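Local atomic coordinates of pyridoxamine 5-phosphate-dependent dehydrase (Escherichia coli, PDB entry 2R0T), a protein that removes the C3'-hydroxyl group of GDP-4-keto-6-deoxy-D-mannose by a combined transamination and deoxygenation reaction during biosynthesis of the O-antigen sugar L-colitose. Residues E34-Y39 and P253-G258. The protein carries 1 engineered substitution. Sequence-based numbering, arbitrary orientation.
Sequences EYVKQY and PLEMSG
Glu255 reaches across to Tyr35 and Val36 and lays its carboxylate over the amino-terminal turn of helix 34-47, a worked example of how an acid on one helix can bind the start of another. From CB, its chain runs to a CG anti to the backbone N (chi1 -157°) and then bends at chi2, which carries the acid over to the neighbouring helix. On the way CG lies at the edge of the Tyr35 ring, in its plane, 3.8 Å from Tyr35 CD2, while CD approaches Tyr35 CB. The two oxygens then divide the work. OE2 accepts the N-H of Tyr35, modelled at 2.5 Å from Tyr35 N to Glu255 OE2, unusually short and bent (131°), so the exact length is doubtful; it also touches Tyr35 CD2. OE1 takes the N-H of Val36 at 3.3 Å from Val36 N, longer but straighter at 158°, and is held as well by the backbone N of Gly33. The N-H groups of Tyr35 and Val36 each approach the syn side of a Glu255 oxygen, from somewhat out of the carboxylate plane. Buried acid oxygens are thus matched with N-H groups of a helix start, whose dipole would probably help stabilise a negative charge.

Beyond the acid, Gly258 brings the backbones together, its CA 4.2 Å from Val36 CA, and the Gly258 carbonyl O rests 3.6 Å from Tyr39 CB. Val36 CG2 also packs against Pro253 CG, and Met54 of strand 51-55 touches both residues. Near the dimer interface, where Met256 packs on Met256 of the second subunit, the contact is typical of a buried carboxylate accepting amide N-H groups of a helix's first turn, tying the starts of helices 34-47 and 255-286 together.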
ATOM      1  N   GLU A  34       7.011 -12.759 -13.099  1.00 63.40           N
ATOM      2  CA  GLU A  34       8.340 -13.024 -13.650  1.00 43.61           C
ATOM      3  C   GLU A  34       9.276 -11.851 -13.569  1.00 19.11           C
ATOM      4  O   GLU A  34      10.371 -11.906 -12.993  1.00 37.38           O
ATOM      5  CB  GLU A  34       8.177 -13.392 -15.124  1.00 72.95           C
ATOM      6  CG  GLU A  34       7.939 -14.879 -15.331  1.00 99.79           C
ATOM      7  CD  GLU A  34       8.312 -15.715 -14.098  1.00 99.79           C
ATOM      8  OE1 GLU A  34       9.456 -15.584 -13.575  1.00 99.79           O
ATOM      9  OE2 GLU A  34       7.450 -16.509 -13.649  1.00 99.79           O
ATOM     10  N   TYR A  35       8.817 -10.799 -14.241  1.00 28.68           N
ATOM     11  CA  TYR A  35       9.564  -9.568 -14.268  1.00 30.90           C
ATOM     12  C   TYR A  35       9.853  -9.119 -12.844  1.00 19.74           C
ATOM     13  O   TYR A  35      11.017  -8.888 -12.487  1.00 31.58           O
ATOM     14  CB  TYR A  35       8.770  -8.543 -15.068  1.00 28.51           C
ATOM     15  CG  TYR A  35       8.611  -8.941 -16.543  1.00 42.66           C
ATOM     16  CD1 TYR A  35       9.714  -9.018 -17.384  1.00 52.33           C
ATOM     17  CD2 TYR A  35       7.363  -9.165 -17.116  1.00 70.95           C
ATOM     18  CE1 TYR A  35       9.586  -9.342 -18.747  1.00 81.66           C
ATOM     19  CE2 TYR A  35       7.228  -9.490 -18.485  1.00 99.79           C
ATOM     20  CZ  TYR A  35       8.347  -9.579 -19.300  1.00 60.85           C
ATOM     21  OH  TYR A  35       8.254  -9.879 -20.662  1.00 70.04           O
ATOM     22  N   VAL A  36       8.822  -9.014 -12.005  1.00 22.64           N
ATOM     23  CA  VAL A  36       9.089  -8.528 -10.661  1.00 12.78           C
ATOM     24  C   VAL A  36      10.206  -9.384 -10.063  1.00 28.70           C
ATOM     25  O   VAL A  36      11.222  -8.866  -9.600  1.00 31.54           O
ATOM     26  CB  VAL A  36       7.850  -8.581  -9.772  1.00 28.85           C
ATOM     27  CG1 VAL A  36       8.258  -8.668  -8.302  1.00 23.37           C
ATOM     28  CG2 VAL A  36       6.959  -7.357 -10.011  1.00 23.31           C
ATOM     29  N   LYS A  37      10.057 -10.703 -10.133  1.00 33.59           N
ATOM     30  CA  LYS A  37      11.078 -11.637  -9.605  1.00 17.48           C
ATOM     31  C   LYS A  37      12.444 -11.476 -10.256  1.00 34.61           C
ATOM     32  O   LYS A  37      13.487 -11.414  -9.584  1.00 23.96           O
ATOM     33  CB  LYS A  37      10.594 -13.080  -9.782  1.00 37.45           C
ATOM     34  CG  LYS A  37      11.342 -14.135  -8.963  1.00 43.32           C
ATOM     35  CD  LYS A  37      12.452 -13.527  -8.111  1.00 99.79           C
ATOM     36  CE  LYS A  37      12.948 -14.473  -7.020  1.00 94.89           C
ATOM     37  NZ  LYS A  37      13.088 -13.738  -5.726  1.00 99.79           N
ATOM     38  N   GLN A  38      12.451 -11.353 -11.576  1.00 26.61           N
ATOM     39  CA  GLN A  38      13.718 -11.117 -12.211  1.00 17.26           C
ATOM     40  C   GLN A  38      14.260  -9.797 -11.676  1.00 84.04           C
ATOM     41  O   GLN A  38      15.433  -9.656 -11.333  1.00 41.11           O
ATOM     42  CB  GLN A  38      13.499 -10.926 -13.695  1.00 14.03           C
ATOM     43  CG  GLN A  38      12.804 -12.141 -14.281  1.00 99.79           C
ATOM     44  CD  GLN A  38      12.902 -12.190 -15.800  1.00 99.79           C
ATOM     45  OE1 GLN A  38      13.834 -11.615 -16.397  1.00 99.79           O
ATOM     46  NE2 GLN A  38      11.935 -12.868 -16.440  1.00 99.79           N
ATOM     47  N   TYR A  39      13.400  -8.797 -11.648  1.00 30.21           N
ATOM     48  CA  TYR A  39      13.849  -7.490 -11.177  1.00 12.88           C
ATOM     49  C   TYR A  39      14.500  -7.533  -9.756  1.00 18.52           C
ATOM     50  O   TYR A  39      15.531  -6.886  -9.458  1.00 24.64           O
ATOM     51  CB  TYR A  39      12.686  -6.488 -11.301  1.00 39.27           C
ATOM     52  CG  TYR A  39      13.024  -5.137 -10.705  1.00 19.67           C
ATOM     53  CD1 TYR A  39      13.838  -4.235 -11.376  1.00 48.85           C
ATOM     54  CD2 TYR A  39      12.604  -4.817  -9.422  1.00 18.00           C
ATOM     55  CE1 TYR A  39      14.207  -3.051 -10.786  1.00 24.87           C
ATOM     56  CE2 TYR A  39      12.928  -3.640  -8.853  1.00 32.83           C
ATOM     57  CZ  TYR A  39      13.682  -2.733  -9.544  1.00 34.02           C
ATOM     58  OH  TYR A  39      13.955  -1.529  -8.935  1.00 43.90           O
ATOM     59  N   PRO A 253       3.810  -4.943  -6.163  1.00 25.74           N
ATOM     60  CA  PRO A 253       4.075  -4.060  -7.321  1.00 32.93           C
ATOM     61  C   PRO A 253       3.465  -4.721  -8.561  1.00 27.40           C
ATOM     62  O   PRO A 253       3.251  -5.944  -8.596  1.00 32.34           O
ATOM     63  CB  PRO A 253       5.601  -4.071  -7.472  1.00 30.97           C
ATOM     64  CG  PRO A 253       6.131  -5.215  -6.547  1.00 29.32           C
ATOM     65  CD  PRO A 253       4.950  -5.850  -5.853  1.00 19.54           C
ATOM     66  N   LEU A 254       3.159  -3.900  -9.561  1.00 25.21           N
ATOM     67  CA  LEU A 254       2.624  -4.433 -10.810  1.00 41.27           C
ATOM     68  C   LEU A 254       3.755  -4.971 -11.703  1.00 21.52           C
ATOM     69  O   LEU A 254       4.893  -4.476 -11.696  1.00 36.40           O
ATOM     70  CB  LEU A 254       1.872  -3.328 -11.524  1.00 50.25           C
ATOM     71  CG  LEU A 254       0.597  -2.901 -10.805  1.00 31.91           C
ATOM     72  CD1 LEU A 254       0.101  -1.756 -11.624  1.00 39.54           C
ATOM     73  CD2 LEU A 254      -0.400  -4.075 -10.799  1.00 35.16           C
ATOM     74  N   GLU A 255       3.447  -6.011 -12.466  1.00 40.72           N
ATOM     75  CA  GLU A 255       4.447  -6.636 -13.327  1.00 29.78           C
ATOM     76  C   GLU A 255       5.256  -5.589 -14.151  1.00 30.58           C
ATOM     77  O   GLU A 255       6.497  -5.567 -14.143  1.00 32.32           O
ATOM     78  CB  GLU A 255       3.711  -7.708 -14.146  1.00 28.68           C
ATOM     79  CG  GLU A 255       4.476  -8.861 -14.725  1.00 31.84           C
ATOM     80  CD  GLU A 255       5.535  -9.437 -13.819  1.00 43.49           C
ATOM     81  OE1 GLU A 255       5.610  -9.017 -12.654  1.00 44.09           O
ATOM     82  OE2 GLU A 255       6.328 -10.286 -14.296  1.00 53.87           O
ATOM     83  N   MET A 256       4.512  -4.672 -14.770  1.00 20.87           N
ATOM     84  CA  MET A 256       4.976  -3.553 -15.575  1.00 38.31           C
ATOM     85  C   MET A 256       6.050  -2.716 -14.919  1.00 30.02           C
ATOM     86  O   MET A 256       6.877  -2.125 -15.629  1.00 39.71           O
ATOM     87  CB  MET A 256       3.802  -2.607 -15.799  1.00 26.09           C
ATOM     88  CG  MET A 256       3.639  -2.135 -17.190  1.00 34.83           C
ATOM     89  SD  MET A 256       1.863  -1.696 -17.367  1.00 43.57           S
ATOM     90  CE  MET A 256       1.314  -3.023 -18.289  1.00 42.23           C
ATOM     91  N   SER A 257       5.928  -2.497 -13.611  1.00 15.35           N
ATOM     92  CA  SER A 257       6.964  -1.731 -12.911  1.00 26.61           C
ATOM     93  C   SER A 257       8.226  -2.601 -12.777  1.00 16.09           C
ATOM     94  O   SER A 257       9.348  -2.090 -12.725  1.00 18.94           O
ATOM     95  CB  SER A 257       6.486  -1.292 -11.515  1.00 26.64           C
ATOM     96  OG  SER A 257       5.291  -0.533 -11.615  1.00 31.36           O
ATOM     97  N   GLY A 258       8.052  -3.909 -12.681  1.00 15.66           N
ATOM     98  CA  GLY A 258       9.194  -4.823 -12.563  1.00 23.90           C
ATOM     99  C   GLY A 258       9.977  -4.807 -13.866  1.00 23.38           C
ATOM    100  O   GLY A 258      11.185  -4.570 -13.892  1.00 31.88           O
TER